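Local coordinates for protein ectonucleotide pyrophosphatase/phosphodiesterase family member 5 (Mus musculus, PDB 5VEO) that probably hydrolyses phosphodiester or pyrophosphate bonds of nucleotides as a zinc-dependent ectoenzyme, and binds AMP in this inactive form, at residues 36-40 / 201-205. The protein carries 1 engineered substitution. Sequence-based numbering, arbitrary orientation.
Sequences HFHYI and LGYLI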
# COMPACT_ATOMS: atom_id res chain seq x y z
N HIS A 36 7.18 -21.63 1.35
CA HIS A 36 7.03 -20.98 2.65
C HIS A 36 5.69 -20.27 2.75
O HIS A 36 5.05 -20.33 3.81
CB HIS A 36 8.21 -20.06 2.90
CG HIS A 36 9.49 -20.81 3.00
ND1 HIS A 36 10.43 -20.82 2.00
CD2 HIS A 36 9.94 -21.66 3.95
CE1 HIS A 36 11.44 -21.60 2.36
NE2 HIS A 36 11.17 -22.12 3.54
N PHE A 37 5.22 -19.64 1.67
CA PHE A 37 3.85 -19.15 1.67
C PHE A 37 2.87 -20.30 1.90
O PHE A 37 1.92 -20.17 2.66
CB PHE A 37 3.51 -18.43 0.37
CG PHE A 37 4.07 -17.02 0.28
CD1 PHE A 37 3.35 -15.94 0.74
CD2 PHE A 37 5.32 -16.78 -0.27
CE1 PHE A 37 3.86 -14.64 0.67
CE2 PHE A 37 5.83 -15.48 -0.36
CZ PHE A 37 5.09 -14.42 0.13
N HIS A 38 3.10 -21.44 1.24
CA HIS A 38 2.19 -22.57 1.37
C HIS A 38 2.24 -23.18 2.77
O HIS A 38 1.22 -23.67 3.27
CB HIS A 38 2.48 -23.60 0.28
CG HIS A 38 1.83 -23.27 -1.03
ND1 HIS A 38 2.35 -22.33 -1.89
CD2 HIS A 38 0.68 -23.71 -1.59
CE1 HIS A 38 1.56 -22.23 -2.95
NE2 HIS A 38 0.54 -23.05 -2.79
N TYR A 39 3.39 -23.09 3.45
CA TYR A 39 3.48 -23.54 4.83
C TYR A 39 2.60 -22.70 5.74
O TYR A 39 1.89 -23.23 6.61
CB TYR A 39 4.94 -23.50 5.28
CG TYR A 39 5.16 -23.85 6.72
CD1 TYR A 39 5.13 -25.17 7.15
CD2 TYR A 39 5.40 -22.86 7.66
CE1 TYR A 39 5.35 -25.50 8.48
CE2 TYR A 39 5.63 -23.18 8.99
CZ TYR A 39 5.59 -24.49 9.40
OH TYR A 39 5.81 -24.78 10.74
N ILE A 40 2.60 -21.38 5.56
CA ILE A 40 1.69 -20.53 6.33
C ILE A 40 0.24 -20.86 6.00
O ILE A 40 -0.62 -20.92 6.90
CB ILE A 40 2.01 -19.05 6.08
CG1 ILE A 40 3.34 -18.70 6.76
CG2 ILE A 40 0.88 -18.17 6.61
CD1 ILE A 40 3.82 -17.30 6.53
N LEU A 201 10.61 -15.01 3.25
CA LEU A 201 9.57 -15.38 4.20
C LEU A 201 10.01 -16.58 5.03
O LEU A 201 9.81 -16.62 6.25
CB LEU A 201 8.26 -15.65 3.46
CG LEU A 201 7.07 -16.08 4.32
CD1 LEU A 201 6.76 -15.05 5.42
CD2 LEU A 201 5.87 -16.39 3.45
N GLY A 202 10.64 -17.56 4.37
CA GLY A 202 11.18 -18.70 5.10
C GLY A 202 12.22 -18.31 6.14
O GLY A 202 12.24 -18.86 7.24
N TYR A 203 13.08 -17.35 5.80
CA TYR A 203 14.04 -16.82 6.75
C TYR A 203 13.35 -16.21 7.97
O TYR A 203 13.74 -16.45 9.12
CB TYR A 203 14.92 -15.78 6.05
CG TYR A 203 15.97 -15.19 6.94
CD1 TYR A 203 17.21 -15.80 7.08
CD2 TYR A 203 15.73 -14.02 7.65
CE1 TYR A 203 18.18 -15.25 7.88
CE2 TYR A 203 16.71 -13.46 8.48
CZ TYR A 203 17.93 -14.09 8.59
OH TYR A 203 18.90 -13.57 9.39
N LEU A 204 12.31 -15.41 7.73
CA LEU A 204 11.55 -14.82 8.83
C LEU A 204 10.93 -15.90 9.71
O LEU A 204 10.99 -15.83 10.94
CB LEU A 204 10.47 -13.89 8.26
CG LEU A 204 9.49 -13.31 9.28
CD1 LEU A 204 10.21 -12.50 10.37
CD2 LEU A 204 8.43 -12.48 8.58
N ILE A 205 10.32 -16.91 9.09
CA ILE A 205 9.73 -18.00 9.85
C ILE A 205 10.78 -18.66 10.73
O ILE A 205 10.57 -18.90 11.91
CB ILE A 205 9.07 -19.01 8.91
CG1 ILE A 205 7.89 -18.36 8.20
CG2 ILE A 205 8.64 -20.26 9.69
CD1 ILE A 205 7.37 -19.23 7.06
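Leu201 drives a methyl group onto the ring of Phe37 where two helices of the alkaline phosphatase-like fold, 35-42 and 190-210, pack together against the central mixed sheet. The short segments approach to 9.9 Å between axes, and their directions diverge by 50°. Leu201 CD2 sits over the centre of the Phe37 ring, 3.5 Å from the centroid and 6° off the ring normal, a CH-pi contact. The leucine side chain extends away from its own backbone N (chi1 179°), which carries both methyls across to helix 35-42. Ile40 comes to meet it tip to tip, with Ile40 CD1 3.8 Å from Leu201 CD2. Strand 218-222 adds Val221, touched by Phe37 and Leu201, and Leu219, touched by Ile40.

Gly202 follows, and here the imidazole of His36 lies against bare backbone. Gly202 CA stands over the ring face, 3.5 Å from the centroid, a second CH-pi contact, displaced toward the rim near CG and CD2. Without a side chain, Gly202 lets the imidazole come this close. His36 ND1 is hydrogen-bonded to Asp198, whose other carboxylate oxygen accepts from Phe37 N, so one aspartate ties ring and backbone to helix 190-210. Replacing His36 with alanine is likely to uncover the face of Gly202 CA that the imidazole packs on and to leave Asp198 OD2 without this partner.

Ile205, one turn beyond Leu201, closes the contact. Its CD1 touches both Tyr39 and Ile40. Farther out, Tyr39 OH is hydrogen-bonded to Lys209. Ile205 CD1 meets Tyr39 obliquely, 4.2 Å from CD2 of that ring, and stands 4.1 Å from Ile40 CD1.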